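Local coordinates for protein chemotactic transducer PctC (Pseudomonas aeruginosa, PDB 5LTV) that binds gamma-aminobutyric acid through its Cache-type ligand-binding domain and probably signals its presence to the chemotaxis machinery as a chemoreceptor, at residues 91-99 and 161-170. Residues are numbered along the deposited sequence; the frame is centred on the assembly and turned at random.
With ABU (gamma-amino-butanoic acid), chain H.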
loop_
_atom_site.group_PDB
_atom_site.type_symbol
_atom_site.label_atom_id
_atom_site.label_comp_id
_atom_site.label_asym_id
_atom_site.label_seq_id
_atom_site.Cartn_x
_atom_site.Cartn_y
_atom_site.Cartn_z
ATOM N N PHE A 91 6.823 8.744 3.618
ATOM C CA PHE A 91 6.924 7.294 3.586
ATOM C C PHE A 91 7.674 6.829 4.822
ATOM O O PHE A 91 8.384 7.609 5.467
ATOM C CB PHE A 91 7.627 6.791 2.306
ATOM C CG PHE A 91 6.839 7.088 1.026
ATOM C CD1 PHE A 91 5.854 6.215 0.567
ATOM C CD2 PHE A 91 7.060 8.258 0.323
ATOM C CE1 PHE A 91 5.087 6.530 -0.580
ATOM C CE2 PHE A 91 6.308 8.568 -0.820
ATOM C CZ PHE A 91 5.322 7.698 -1.264
ATOM N N ALA A 92 7.465 5.556 5.177
ATOM C CA ALA A 92 8.392 4.909 6.080
ATOM C C ALA A 92 9.770 4.832 5.427
ATOM O O ALA A 92 10.790 5.113 6.054
ATOM C CB ALA A 92 7.880 3.520 6.454
ATOM N N SER A 93 9.811 4.475 4.151
ATOM C CA SER A 93 11.052 4.544 3.402
ATOM C C SER A 93 10.717 4.461 1.923
ATOM O O SER A 93 9.635 3.987 1.526
ATOM C CB SER A 93 12.026 3.436 3.787
ATOM O OG SER A 93 11.403 2.176 3.574
ATOM N N VAL A 94 11.676 4.945 1.124
ATOM C CA VAL A 94 11.670 4.842 -0.324
ATOM C C VAL A 94 12.958 4.141 -0.717
ATOM O O VAL A 94 13.949 4.147 0.033
ATOM C CB VAL A 94 11.547 6.219 -1.030
ATOM C CG1 VAL A 94 10.222 6.845 -0.726
ATOM C CG2 VAL A 94 12.691 7.161 -0.593
ATOM N N TYR A 95 12.935 3.515 -1.902
ATOM C CA TYR A 95 14.055 2.653 -2.245
ATOM C C TYR A 95 14.021 2.255 -3.712
ATOM O O TYR A 95 12.979 2.284 -4.372
ATOM C CB TYR A 95 14.123 1.399 -1.369
ATOM C CG TYR A 95 12.828 0.703 -1.008
ATOM C CD1 TYR A 95 12.111 1.077 0.129
ATOM C CD2 TYR A 95 12.363 -0.405 -1.748
ATOM C CE1 TYR A 95 10.922 0.402 0.499
ATOM C CE2 TYR A 95 11.192 -1.097 -1.374
ATOM C CZ TYR A 95 10.480 -0.686 -0.252
ATOM O OH TYR A 95 9.326 -1.338 0.140
ATOM N N LEU A 96 15.204 1.889 -4.197
ATOM C CA LEU A 96 15.430 1.403 -5.549
ATOM C C LEU A 96 16.168 0.080 -5.446
ATOM O O LEU A 96 17.280 0.029 -4.911
ATOM C CB LEU A 96 16.255 2.400 -6.373
ATOM C CG LEU A 96 16.697 1.904 -7.772
ATOM C CD1 LEU A 96 15.528 1.905 -8.770
ATOM C CD2 LEU A 96 17.822 2.793 -8.304
ATOM N N GLY A 97 15.556 -0.988 -5.956
ATOM C CA GLY A 97 16.231 -2.252 -6.108
ATOM C C GLY A 97 16.670 -2.299 -7.553
ATOM O O GLY A 97 15.850 -2.134 -8.461
ATOM N N GLU A 98 17.982 -2.474 -7.763
ATOM C CA GLU A 98 18.583 -2.422 -9.097
ATOM C C GLU A 98 18.662 -3.806 -9.736
ATOM O O GLU A 98 18.969 -4.786 -9.070
ATOM C CB GLU A 98 19.980 -1.782 -9.038
ATOM C CG GLU A 98 19.918 -0.277 -8.790
ATOM C CD GLU A 98 21.267 0.408 -8.770
ATOM O OE1 GLU A 98 21.562 1.127 -7.786
ATOM O OE2 GLU A 98 22.026 0.281 -9.759
ATOM N N ALA A 99 18.438 -3.856 -11.052
ATOM C CA ALA A 99 18.349 -5.127 -11.782
ATOM C C ALA A 99 19.717 -5.778 -11.978
ATOM O O ALA A 99 19.830 -7.005 -11.904
ATOM C CB ALA A 99 17.688 -4.888 -13.138
ATOM N N LEU A 161 16.114 -1.330 -18.334
ATOM C CA LEU A 161 15.687 -1.462 -16.946
ATOM C C LEU A 161 16.776 -1.043 -15.958
ATOM O O LEU A 161 17.899 -1.554 -15.985
ATOM C CB LEU A 161 15.247 -2.894 -16.666
ATOM C CG LEU A 161 14.566 -3.089 -15.311
ATOM C CD1 LEU A 161 13.268 -2.303 -15.278
ATOM C CD2 LEU A 161 14.308 -4.585 -15.158
ATOM N N LEU A 162 16.450 -0.057 -15.116
ATOM C CA LEU A 162 17.290 0.293 -13.984
ATOM C C LEU A 162 16.957 -0.599 -12.783
ATOM O O LEU A 162 17.849 -1.174 -12.147
ATOM C CB LEU A 162 17.105 1.783 -13.655
ATOM C CG LEU A 162 17.834 2.201 -12.374
ATOM C CD1 LEU A 162 19.374 2.004 -12.491
ATOM C CD2 LEU A 162 17.474 3.639 -11.990
ATOM N N GLY A 163 15.684 -0.727 -12.467
ATOM C CA GLY A 163 15.264 -1.619 -11.403
ATOM C C GLY A 163 13.815 -1.352 -11.085
ATOM O O GLY A 163 13.032 -0.998 -11.971
ATOM N N VAL A 164 13.486 -1.487 -9.797
ATOM C CA VAL A 164 12.155 -1.170 -9.296
ATOM C C VAL A 164 12.265 -0.137 -8.182
ATOM O O VAL A 164 13.001 -0.334 -7.210
ATOM C CB VAL A 164 11.425 -2.428 -8.818
ATOM C CG1 VAL A 164 10.153 -2.055 -8.065
ATOM C CG2 VAL A 164 11.130 -3.306 -10.019
ATOM N N ALA A 165 11.513 0.953 -8.310
ATOM C CA ALA A 165 11.454 1.973 -7.279
ATOM C C ALA A 165 10.168 1.788 -6.490
ATOM O O ALA A 165 9.151 1.366 -7.052
ATOM C CB ALA A 165 11.535 3.370 -7.886
ATOM N N ALA A 166 10.242 2.020 -5.175
ATOM C CA ALA A 166 9.087 1.853 -4.295
ATOM C C ALA A 166 9.118 2.851 -3.135
ATOM O O ALA A 166 10.157 3.409 -2.800
ATOM C CB ALA A 166 9.010 0.446 -3.702
ATOM N N GLY A 167 7.942 3.057 -2.541
ATOM C CA GLY A 167 7.852 3.535 -1.167
ATOM C C GLY A 167 6.906 2.677 -0.361
ATOM O O GLY A 167 5.908 2.187 -0.876
ATOM N N ASP A 168 7.220 2.490 0.913
ATOM C CA ASP A 168 6.291 1.738 1.732
ATOM C C ASP A 168 5.798 2.588 2.910
ATOM O O ASP A 168 6.389 3.619 3.259
ATOM C CB ASP A 168 6.894 0.416 2.207
ATOM C CG ASP A 168 8.215 0.601 2.946
ATOM O OD1 ASP A 168 8.364 1.593 3.696
ATOM O OD2 ASP A 168 9.117 -0.250 2.764
ATOM N N MET A 169 4.696 2.133 3.512
ATOM C CA MET A 169 4.082 2.799 4.641
ATOM C C MET A 169 3.560 1.780 5.649
ATOM O O MET A 169 3.079 0.713 5.273
ATOM C CB MET A 169 2.965 3.729 4.149
ATOM C CG MET A 169 2.050 3.100 3.203
ATOM S SD MET A 169 1.732 4.200 1.808
ATOM C CE MET A 169 2.664 3.378 0.505
ATOM N N LYS A 170 3.688 2.119 6.928
ATOM C CA LYS A 170 3.178 1.273 8.004
ATOM C C LYS A 170 1.661 1.152 7.949
ATOM O O LYS A 170 0.945 2.121 7.667
ATOM C CB LYS A 170 3.598 1.836 9.362
ATOM C CG LYS A 170 5.093 1.737 9.626
ATOM C CD LYS A 170 5.530 2.640 10.774
ATOM C CE LYS A 170 4.623 2.480 11.961
ATOM N NZ LYS A 170 4.875 3.545 12.988
HETATM N N ABU H . 11.723 -0.903 3.572
HETATM C CD ABU H . 11.407 -2.358 3.532
HETATM C CB ABU H . 12.305 -3.119 2.594
HETATM C CG ABU H . 11.549 -3.974 1.591
HETATM C C ABU H . 11.388 -5.470 1.800
HETATM O O ABU H . 10.733 -5.867 2.796
HETATM O OXT ABU H . 11.858 -6.241 0.917
#
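Strands 93-98 and 160-170 are antiparallel neighbours in the five-stranded sheet that carries the GABA pocket of this Cache domain. Ser93 with Asp168, Tyr95 with Ala166 and Gly97 with Val164 are hydrogen-bonded pairs. Ala99 N adds a bond to Leu162 O at 3.0 Å.

Ser93, Tyr95 and Asp168 share one face of the sheet with the ligand. The Asp168 carboxylate is gripped at both oxygens. Ser93 OG bonds Asp168 OD1 on its syn side at 3.1 Å, and Ser93 N adds a weak bond to the same oxygen. Tyr95 OH meets Asp168 OD2 on the anti side at 2.8 Å, 32° out of the carboxylate plane. The GABA ammonium nitrogen also donates to Asp168 OD2, at 2.8 Å. These bonds should fix the carboxylate's rotation and probably favour its negative charge.

Tyr95 CG sits between backbone N and carbonyl carbon (chi1 40°), which lays the ring across toward Asp168. GABA CB lies over one ring face; Tyr95 CE2 rests on Ala166 CB at 3.5 Å. Trp123 meets this ring edge-to-face.

On the other face, the Leu96 and Leu162 side chains cross at about a right angle, with Leu96 CD2 3.8 Å from Leu162 CD2. Phe91 CE1 lies 4.1 Å from Met169 CE. Helix 75-82 packs on Leu96, and helix 34-68 on Phe91 and Met169. An aspartate on a central strand receiving the ligand's amino group is characteristic of amino-acid-binding Cache pockets.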